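Local coordinates for protein cGAS/DncV-like nucleotidyltransferase in E. coli homolog (PDB 6E0K) that synthesises the cyclic dinucleotide 3',3'-cUAMP from UTP and ATP as a second messenger of a bacterial antiphage CBASS defence system, at residues A[6-11]-A[281-286]; A[237-242]-A[273-278]. One frame throughout, in Å; residues are numbered along the deposited sequence.

Contact 1 of 2, residues A[6-11]-A[281-286]; sequences SQLERW and DLWTGW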
ATOM      1  N   SER A   6       2.594 -22.350 -16.700  1.00 19.91           N
ATOM      2  CA  SER A   6       3.276 -22.757 -15.476  1.00 19.30           C
ATOM      3  C   SER A   6       4.227 -21.685 -14.969  1.00 16.52           C
ATOM      4  O   SER A   6       4.449 -21.578 -13.755  1.00 17.91           O
ATOM      5  CB  SER A   6       4.044 -24.051 -15.709  1.00 18.88           C
ATOM      6  OG  SER A   6       4.975 -23.891 -16.771  1.00 22.54           O
ATOM      7  N   GLN A   7       4.839 -20.921 -15.875  1.00 16.09           N
ATOM      8  CA  GLN A   7       5.685 -19.814 -15.448  1.00 15.35           C
ATOM      9  C   GLN A   7       4.853 -18.708 -14.817  1.00 16.26           C
ATOM     10  O   GLN A   7       5.219 -18.171 -13.766  1.00 15.52           O
ATOM     11  CB  GLN A   7       6.486 -19.271 -16.637  1.00 16.61           C
ATOM     12  CG  GLN A   7       7.391 -18.095 -16.285  1.00 18.65           C
ATOM     13  CD  GLN A   7       8.463 -18.472 -15.282  1.00 19.77           C
ATOM     14  OE1 GLN A   7       9.479 -19.068 -15.642  1.00 26.36           O
ATOM     15  NE2 GLN A   7       8.232 -18.146 -14.015  1.00 17.59           N
ATOM     16  N   LEU A   8       3.737 -18.345 -15.448  1.00 14.44           N
ATOM     17  CA  LEU A   8       2.870 -17.335 -14.856  1.00 12.23           C
ATOM     18  C   LEU A   8       2.328 -17.802 -13.513  1.00 15.17           C
ATOM     19  O   LEU A   8       2.234 -17.010 -12.568  1.00 13.43           O
ATOM     20  CB  LEU A   8       1.725 -17.009 -15.811  1.00 13.54           C
ATOM     21  CG  LEU A   8       2.171 -16.485 -17.175  1.00 13.95           C
ATOM     22  CD1 LEU A   8       0.955 -16.333 -18.075  1.00 17.43           C
ATOM     23  CD2 LEU A   8       2.879 -15.143 -17.012  1.00 13.55           C
ATOM     24  N   GLU A   9       1.991 -19.089 -13.402  1.00 14.82           N
ATOM     25  CA  GLU A   9       1.464 -19.594 -12.136  1.00 16.26           C
ATOM     26  C   GLU A   9       2.517 -19.524 -11.035  1.00 16.15           C
ATOM     27  O   GLU A   9       2.206 -19.149  -9.900  1.00 13.77           O
ATOM     28  CB  GLU A   9       0.949 -21.025 -12.308  1.00 16.28           C
ATOM     29  CG  GLU A   9       0.030 -21.508 -11.168  1.00 17.87           C
ATOM     30  CD  GLU A   9       0.787 -21.948  -9.924  1.00 24.72           C
ATOM     31  OE1 GLU A   9       1.954 -22.377 -10.045  1.00 25.47           O
ATOM     32  OE2 GLU A   9       0.208 -21.864  -8.821  1.00 28.14           O
ATOM     33  N   ARG A  10       3.770 -19.869 -11.345  1.00 15.37           N
ATOM     34  CA  ARG A  10       4.835 -19.705 -10.356  1.00 15.79           C
ATOM     35  C   ARG A  10       4.967 -18.249  -9.920  1.00 15.01           C
ATOM     36  O   ARG A  10       5.123 -17.953  -8.727  1.00 16.27           O
ATOM     37  CB  ARG A  10       6.164 -20.215 -10.924  1.00 17.92           C
ATOM     38  CG  ARG A  10       6.324 -21.723 -10.884  1.00 24.39           C
ATOM     39  CD  ARG A  10       7.785 -22.127 -11.084  1.00 25.11           C
ATOM     40  NE  ARG A  10       8.295 -21.708 -12.386  1.00 28.79           N
ATOM     41  CZ  ARG A  10       8.068 -22.366 -13.518  1.00 25.39           C
ATOM     42  NH1 ARG A  10       7.334 -23.468 -13.506  1.00 27.46           N
ATOM     43  NH2 ARG A  10       8.569 -21.921 -14.666  1.00 24.71           N
ATOM     44  N   TRP A  11       4.904 -17.324 -10.879  1.00 13.18           N
ATOM     45  CA  TRP A  11       4.984 -15.910 -10.547  1.00 13.53           C
ATOM     46  C   TRP A  11       3.811 -15.449  -9.692  1.00 13.72           C
ATOM     47  O   TRP A  11       3.937 -14.449  -8.975  1.00 14.16           O
ATOM     48  CB  TRP A  11       5.048 -15.090 -11.837  1.00 12.97           C
ATOM     49  CG  TRP A  11       6.389 -15.071 -12.514  1.00 11.60           C
ATOM     50  CD1 TRP A  11       7.598 -15.412 -11.977  1.00 16.28           C
ATOM     51  CD2 TRP A  11       6.644 -14.657 -13.857  1.00 12.45           C
ATOM     52  NE1 TRP A  11       8.597 -15.237 -12.916  1.00 17.65           N
ATOM     53  CE2 TRP A  11       8.033 -14.774 -14.077  1.00 14.72           C
ATOM     54  CE3 TRP A  11       5.829 -14.189 -14.896  1.00 13.48           C
ATOM     55  CZ2 TRP A  11       8.624 -14.472 -15.305  1.00 15.86           C
ATOM     56  CZ3 TRP A  11       6.420 -13.878 -16.115  1.00 14.79           C
ATOM     57  CH2 TRP A  11       7.804 -14.023 -16.305  1.00 13.90           C
ATOM     58  N   ASP A 281       6.511  -6.813 -24.384  1.00 12.36           N
ATOM     59  CA  ASP A 281       7.769  -7.368 -24.884  1.00 13.74           C
ATOM     60  C   ASP A 281       8.088  -8.693 -24.216  1.00 13.41           C
ATOM     61  O   ASP A 281       8.584  -9.618 -24.868  1.00 13.46           O
ATOM     62  CB  ASP A 281       8.930  -6.400 -24.641  1.00 13.35           C
ATOM     63  CG  ASP A 281       8.901  -5.185 -25.528  1.00 19.34           C
ATOM     64  OD1 ASP A 281       8.201  -5.193 -26.562  1.00 20.94           O
ATOM     65  OD2 ASP A 281       9.617  -4.219 -25.182  1.00 21.86           O
ATOM     66  N   LEU A 282       7.846  -8.790 -22.905  1.00 11.73           N
ATOM     67  CA  LEU A 282       8.059 -10.048 -22.190  1.00 11.60           C
ATOM     68  C   LEU A 282       7.229 -11.163 -22.808  1.00 14.28           C
ATOM     69  O   LEU A 282       7.731 -12.265 -23.080  1.00 13.46           O
ATOM     70  CB  LEU A 282       7.688  -9.854 -20.716  1.00 11.04           C
ATOM     71  CG  LEU A 282       7.651 -11.087 -19.830  1.00 12.42           C
ATOM     72  CD1 LEU A 282       9.069 -11.626 -19.649  1.00 19.88           C
ATOM     73  CD2 LEU A 282       7.045 -10.691 -18.486  1.00 15.83           C
ATOM     74  N   TRP A 283       5.960 -10.870 -23.074  1.00 11.76           N
ATOM     75  CA  TRP A 283       5.039 -11.848 -23.635  1.00 12.07           C
ATOM     76  C   TRP A 283       5.454 -12.259 -25.043  1.00 12.58           C
ATOM     77  O   TRP A 283       5.594 -13.454 -25.334  1.00 13.03           O
ATOM     78  CB  TRP A 283       3.625 -11.261 -23.650  1.00 13.00           C
ATOM     79  CG  TRP A 283       2.602 -12.248 -24.085  1.00 14.88           C
ATOM     80  CD1 TRP A 283       2.115 -12.433 -25.352  1.00 16.54           C
ATOM     81  CD2 TRP A 283       1.963 -13.223 -23.260  1.00 12.78           C
ATOM     82  NE1 TRP A 283       1.185 -13.450 -25.353  1.00 16.79           N
ATOM     83  CE2 TRP A 283       1.085 -13.958 -24.084  1.00 15.92           C
ATOM     84  CE3 TRP A 283       2.034 -13.536 -21.895  1.00 15.09           C
ATOM     85  CZ2 TRP A 283       0.293 -14.992 -23.590  1.00 20.81           C
ATOM     86  CZ3 TRP A 283       1.244 -14.561 -21.410  1.00 17.62           C
ATOM     87  CH2 TRP A 283       0.386 -15.273 -22.254  1.00 20.35           C
ATOM     88  N   THR A 284       5.643 -11.280 -25.936  1.00 12.84           N
ATOM     89  CA  THR A 284       5.920 -11.605 -27.335  1.00 13.42           C
ATOM     90  C   THR A 284       7.310 -12.211 -27.507  1.00 14.27           C
ATOM     91  O   THR A 284       7.520 -13.031 -28.410  1.00 18.59           O
ATOM     92  CB  THR A 284       5.773 -10.359 -28.218  1.00 17.04           C
ATOM     93  OG1 THR A 284       6.718  -9.363 -27.819  1.00 18.12           O
ATOM     94  CG2 THR A 284       4.373  -9.777 -28.126  1.00 15.93           C
ATOM     95  N   GLY A 285       8.261 -11.832 -26.653  1.00 15.82           N
ATOM     96  CA  GLY A 285       9.619 -12.343 -26.780  1.00 14.68           C
ATOM     97  C   GLY A 285       9.811 -13.751 -26.267  1.00 14.72           C
ATOM     98  O   GLY A 285      10.783 -14.409 -26.651  1.00 16.65           O
ATOM     99  N   TRP A 286       8.903 -14.232 -25.417  1.00 13.80           N
ATOM    100  CA  TRP A 286       9.086 -15.535 -24.802  1.00 14.27           C
ATOM    101  C   TRP A 286       8.849 -16.631 -25.835  1.00 21.30           C
ATOM    102  O   TRP A 286       7.809 -16.669 -26.503  1.00 23.96           O
ATOM    103  CB  TRP A 286       8.135 -15.699 -23.616  1.00 14.99           C
ATOM    104  CG  TRP A 286       8.636 -16.691 -22.595  1.00 16.13           C
ATOM    105  CD1 TRP A 286       8.701 -18.048 -22.733  1.00 21.34           C
ATOM    106  CD2 TRP A 286       9.140 -16.393 -21.286  1.00 16.60           C
ATOM    107  NE1 TRP A 286       9.215 -18.616 -21.582  1.00 20.94           N
ATOM    108  CE2 TRP A 286       9.487 -17.620 -20.681  1.00 21.84           C
ATOM    109  CE3 TRP A 286       9.325 -15.206 -20.568  1.00 19.47           C
ATOM    110  CZ2 TRP A 286      10.017 -17.693 -19.391  1.00 21.33           C
ATOM    111  CZ3 TRP A 286       9.860 -15.278 -19.286  1.00 18.77           C
ATOM    112  CH2 TRP A 286      10.194 -16.514 -18.710  1.00 17.48           C
TER

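Contact 2 of 2, residues A[237-242]-A[273-278]; sequences SVINWL and RRFLRY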
ATOM      1  N   SER A 237      -5.634 -10.435 -21.130  1.00 14.99           N
ATOM      2  CA  SER A 237      -6.861  -9.648 -21.035  1.00 15.08           C
ATOM      3  C   SER A 237      -6.631  -8.377 -20.234  1.00 13.32           C
ATOM      4  O   SER A 237      -7.149  -7.310 -20.590  1.00 15.34           O
ATOM      5  CB  SER A 237      -7.991 -10.472 -20.411  1.00 19.77           C
ATOM      6  OG  SER A 237      -8.371 -11.538 -21.272  1.00 25.49           O
ATOM      7  N   VAL A 238      -5.843  -8.466 -19.159  1.00 12.02           N
ATOM      8  CA  VAL A 238      -5.559  -7.289 -18.345  1.00 10.99           C
ATOM      9  C   VAL A 238      -4.728  -6.286 -19.136  1.00 13.66           C
ATOM     10  O   VAL A 238      -5.059  -5.093 -19.200  1.00 14.45           O
ATOM     11  CB  VAL A 238      -4.852  -7.698 -17.034  1.00 10.68           C
ATOM     12  CG1 VAL A 238      -4.240  -6.489 -16.360  1.00 13.22           C
ATOM     13  CG2 VAL A 238      -5.839  -8.418 -16.096  1.00 11.37           C
ATOM     14  N   ILE A 239      -3.629  -6.751 -19.744  1.00 12.33           N
ATOM     15  CA  ILE A 239      -2.715  -5.830 -20.413  1.00 12.47           C
ATOM     16  C   ILE A 239      -3.381  -5.216 -21.637  1.00 15.21           C
ATOM     17  O   ILE A 239      -3.225  -4.021 -21.907  1.00 15.33           O
ATOM     18  CB  ILE A 239      -1.394  -6.531 -20.788  1.00 13.24           C
ATOM     19  CG1 ILE A 239      -0.603  -6.909 -19.525  1.00 12.99           C
ATOM     20  CG2 ILE A 239      -0.566  -5.645 -21.747  1.00 15.91           C
ATOM     21  CD1 ILE A 239      -0.157  -5.707 -18.664  1.00 14.14           C
ATOM     22  N   ASN A 240      -4.152  -6.009 -22.378  1.00 13.61           N
ATOM     23  CA  ASN A 240      -4.817  -5.458 -23.554  1.00 15.71           C
ATOM     24  C   ASN A 240      -5.885  -4.437 -23.186  1.00 16.45           C
ATOM     25  O   ASN A 240      -6.064  -3.452 -23.912  1.00 18.61           O
ATOM     26  CB  ASN A 240      -5.401  -6.580 -24.401  1.00 17.61           C
ATOM     27  CG  ASN A 240      -4.340  -7.252 -25.247  1.00 22.25           C
ATOM     28  OD1 ASN A 240      -3.417  -6.590 -25.731  1.00 24.53           O
ATOM     29  ND2 ASN A 240      -4.452  -8.558 -25.421  1.00 22.24           N
ATOM     30  N   TRP A 241      -6.598  -4.641 -22.077  1.00 16.14           N
ATOM     31  CA  TRP A 241      -7.564  -3.628 -21.660  1.00 12.45           C
ATOM     32  C   TRP A 241      -6.862  -2.340 -21.240  1.00 14.15           C
ATOM     33  O   TRP A 241      -7.300  -1.242 -21.605  1.00 17.62           O
ATOM     34  CB  TRP A 241      -8.446  -4.157 -20.526  1.00 12.77           C
ATOM     35  CG  TRP A 241      -9.511  -3.175 -20.136  1.00 14.60           C
ATOM     36  CD1 TRP A 241     -10.758  -3.062 -20.685  1.00 17.28           C
ATOM     37  CD2 TRP A 241      -9.423  -2.151 -19.135  1.00 13.28           C
ATOM     38  NE1 TRP A 241     -11.452  -2.037 -20.086  1.00 19.37           N
ATOM     39  CE2 TRP A 241     -10.649  -1.456 -19.141  1.00 16.85           C
ATOM     40  CE3 TRP A 241      -8.425  -1.753 -18.236  1.00 15.84           C
ATOM     41  CZ2 TRP A 241     -10.910  -0.396 -18.275  1.00 15.49           C
ATOM     42  CZ3 TRP A 241      -8.680  -0.692 -17.380  1.00 16.16           C
ATOM     43  CH2 TRP A 241      -9.913  -0.025 -17.406  1.00 14.02           C
ATOM     44  N   LEU A 242      -5.774  -2.449 -20.474  1.00 13.38           N
ATOM     45  CA  LEU A 242      -5.044  -1.257 -20.044  1.00 13.35           C
ATOM     46  C   LEU A 242      -4.487  -0.475 -21.233  1.00 14.23           C
ATOM     47  O   LEU A 242      -4.472   0.764 -21.221  1.00 15.68           O
ATOM     48  CB  LEU A 242      -3.918  -1.657 -19.083  1.00 10.91           C
ATOM     49  CG  LEU A 242      -4.377  -2.025 -17.665  1.00 11.36           C
ATOM     50  CD1 LEU A 242      -3.266  -2.731 -16.909  1.00 13.67           C
ATOM     51  CD2 LEU A 242      -4.837  -0.780 -16.900  1.00 12.53           C
ATOM     52  N   ARG A 273       2.305   3.450 -19.096  1.00 14.84           N
ATOM     53  CA  ARG A 273       2.444   2.967 -20.471  1.00 14.50           C
ATOM     54  C   ARG A 273       3.760   2.229 -20.673  1.00 15.17           C
ATOM     55  O   ARG A 273       3.833   1.263 -21.443  1.00 15.93           O
ATOM     56  CB  ARG A 273       2.342   4.137 -21.447  1.00 16.10           C
ATOM     57  CG  ARG A 273       1.039   4.878 -21.356  1.00 21.77           C
ATOM     58  CD  ARG A 273      -0.055   4.084 -21.985  1.00 30.59           C
ATOM     59  NE  ARG A 273      -1.272   4.878 -22.124  1.00 35.70           N
ATOM     60  CZ  ARG A 273      -2.485   4.349 -22.200  1.00 37.03           C
ATOM     61  NH1 ARG A 273      -2.627   3.026 -22.138  1.00 27.41           N
ATOM     62  NH2 ARG A 273      -3.545   5.136 -22.317  1.00 33.31           N
ATOM     63  N   ARG A 274       4.824   2.688 -20.014  1.00 14.74           N
ATOM     64  CA  ARG A 274       6.094   1.979 -20.109  1.00 12.36           C
ATOM     65  C   ARG A 274       5.972   0.568 -19.545  1.00 14.45           C
ATOM     66  O   ARG A 274       6.461  -0.402 -20.139  1.00 13.86           O
ATOM     67  CB  ARG A 274       7.192   2.758 -19.381  1.00 13.54           C
ATOM     68  CG  ARG A 274       8.560   2.058 -19.436  1.00 14.50           C
ATOM     69  CD  ARG A 274       9.654   2.856 -18.748  1.00 17.36           C
ATOM     70  NE  ARG A 274       9.474   2.895 -17.307  1.00 17.92           N
ATOM     71  CZ  ARG A 274      10.383   3.329 -16.443  1.00 19.06           C
ATOM     72  NH1 ARG A 274      11.571   3.759 -16.869  1.00 20.70           N
ATOM     73  NH2 ARG A 274      10.104   3.316 -15.144  1.00 17.96           N
ATOM     74  N   PHE A 275       5.334   0.434 -18.380  1.00 13.91           N
ATOM     75  CA  PHE A 275       5.118  -0.897 -17.820  1.00 11.97           C
ATOM     76  C   PHE A 275       4.376  -1.788 -18.810  1.00 13.30           C
ATOM     77  O   PHE A 275       4.732  -2.956 -18.992  1.00 12.24           O
ATOM     78  CB  PHE A 275       4.359  -0.781 -16.492  1.00 12.56           C
ATOM     79  CG  PHE A 275       3.713  -2.067 -16.037  1.00 11.17           C
ATOM     80  CD1 PHE A 275       4.476  -3.093 -15.502  1.00 12.78           C
ATOM     81  CD2 PHE A 275       2.344  -2.247 -16.148  1.00 11.88           C
ATOM     82  CE1 PHE A 275       3.893  -4.277 -15.084  1.00 13.53           C
ATOM     83  CE2 PHE A 275       1.747  -3.440 -15.719  1.00 14.29           C
ATOM     84  CZ  PHE A 275       2.533  -4.458 -15.194  1.00 11.80           C
ATOM     85  N   LEU A 276       3.361  -1.244 -19.485  1.00 13.10           N
ATOM     86  CA  LEU A 276       2.612  -2.053 -20.442  1.00 12.57           C
ATOM     87  C   LEU A 276       3.489  -2.478 -21.615  1.00 11.93           C
ATOM     88  O   LEU A 276       3.378  -3.617 -22.089  1.00 15.40           O
ATOM     89  CB  LEU A 276       1.391  -1.289 -20.950  1.00 13.37           C
ATOM     90  CG  LEU A 276       0.393  -0.860 -19.871  1.00 13.13           C
ATOM     91  CD1 LEU A 276      -0.713  -0.039 -20.529  1.00 16.60           C
ATOM     92  CD2 LEU A 276      -0.195  -2.052 -19.110  1.00 14.38           C
ATOM     93  N   ARG A 277       4.364  -1.583 -22.089  1.00 13.34           N
ATOM     94  CA  ARG A 277       5.308  -1.950 -23.147  1.00 13.89           C
ATOM     95  C   ARG A 277       6.229  -3.082 -22.704  1.00 14.05           C
ATOM     96  O   ARG A 277       6.511  -4.004 -23.482  1.00 13.62           O
ATOM     97  CB  ARG A 277       6.134  -0.735 -23.586  1.00 14.27           C
ATOM     98  CG  ARG A 277       5.378   0.258 -24.437  1.00 16.32           C
ATOM     99  CD  ARG A 277       6.312   1.281 -25.080  1.00 14.87           C
ATOM    100  NE  ARG A 277       7.043   2.107 -24.118  1.00 18.54           N
ATOM    101  CZ  ARG A 277       6.588   3.243 -23.601  1.00 19.01           C
ATOM    102  NH1 ARG A 277       5.374   3.688 -23.910  1.00 20.40           N
ATOM    103  NH2 ARG A 277       7.350   3.934 -22.762  1.00 21.89           N
ATOM    104  N   TYR A 278       6.699  -3.045 -21.451  1.00 13.30           N
ATOM    105  CA  TYR A 278       7.597  -4.098 -20.996  1.00 12.48           C
ATOM    106  C   TYR A 278       6.856  -5.426 -20.852  1.00 12.40           C
ATOM    107  O   TYR A 278       7.411  -6.489 -21.153  1.00 13.31           O
ATOM    108  CB  TYR A 278       8.280  -3.691 -19.678  1.00 13.29           C
ATOM    109  CG  TYR A 278       9.536  -2.852 -19.868  1.00 12.42           C
ATOM    110  CD1 TYR A 278       9.455  -1.509 -20.219  1.00 14.76           C
ATOM    111  CD2 TYR A 278      10.797  -3.410 -19.692  1.00 16.72           C
ATOM    112  CE1 TYR A 278      10.604  -0.740 -20.380  1.00 15.41           C
ATOM    113  CE2 TYR A 278      11.943  -2.656 -19.859  1.00 13.54           C
ATOM    114  CZ  TYR A 278      11.845  -1.328 -20.207  1.00 17.65           C
ATOM    115  OH  TYR A 278      12.987  -0.559 -20.380  1.00 19.96           O
TER

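Contact 1 of 2, residues A[6-11]-A[281-286]
A mostly apolar, aromatic contact joins helix 5-11, near the N terminus, to the C-terminal end of helix 269-285; no hydrogen bond crosses between 6-11 and 281-286. The backbones stay well apart, the nearest CA atoms, those of L8 and W283, being 10.6 Å from each other, so long side chains must bridge the distance. W11, its CG anti to the carbonyl carbon (chi1 -78°), meets two partners tip to tip: its CH2 lies 3.8 Å from CZ3 of W286, and its CZ3 lies 4.0 Å from CD2 of L282. The planes of the six-membered rings of W11 and W286 are nearly perpendicular (85°). W286, the first residue beyond the helical phi/psi region, also receives Q7, whose chain bends at chi2 and crosses the indole, with CG 4.0 Å from CH2 of W286. That bend leaves Q7 NE2 3.1 Å above the W11 ring plane, toward its rim, while Q7 OE1 accepts a weak hydrogen bond from R10 NH2. L8 CD1 touches the in-plane edge of W283 at CZ3, 3.8 Å away; F235 of helix 231-244 stacks on the W283 ring. Y199 and A196 of helix 186-202 pack against both W11 and L282, so that three tryptophans, W11, W283 and W286, help pack the N-terminal helix onto the helical part of this cGAS/DncV-like nucleotidyltransferase.

Contact 2 of 2, residues A[237-242]-A[273-278]
Helical segments 237-242 and 273-278 run roughly antiparallel, their N-to-C directions 138° apart and their axes 10.4 Å apart at closest approach. The closest CA atoms, those of I239 and L276, are separated by 6.5 Å, which places L276 at the centre of the interface. Its CB points toward the other helix, and its CG is anti to the carbonyl carbon (chi1 -59°). L276 CD2 wedges between I239 CD1 and L242 CB, 3.7 Å from each, and L276 CD1 also lies against L242 CB (3.9 Å). I239 and L276 lie alongside each other, pointing opposite ways; L242 instead crosses L276 at about a right angle. I239 and L242, about one turn apart, thus share L276 in an antiparallel helix pair of the CD-NTase helical part, and the end of F275 reaches the same buried layer. F275 CE2 lies 4.2 Å from I239 CD1, the two side chains crossing at about a right angle, and the F275 ring packs on L215 and L218 of helix 212-220; F193 of helix 186-202 touches both I239 and F275. At the border, R273 bends at chi2 and brings the edge of its guanidinium to the backbone: NH1 of R273 donates a weak hydrogen bond to L242 O, 3.1 Å long and bent to 132° at the hydrogen. NH2 of the same guanidinium hydrogen-bonds A245 O, its stronger partner.

Overall arrangement
From the N terminus, the chain first contributes 6-11 to contact 1, then runs through the mixed sheet and most of the helices before 281-286 closes that loop, with 269 residues intervening. Contact 2 closes a much shorter loop of 30 residues, between 237-242 and 273-278, which falls wholly within the larger one. Both contacts draw on helix 269-285: contact 2 uses its middle and contact 1 its C-terminal end, their centres 14 Å apart. Helix 269-285 therefore joins helix 231-244 to the N-terminal helix 5-11, while helix 186-202, which carries the ATP-binding K194, packs against side chains of both contacts.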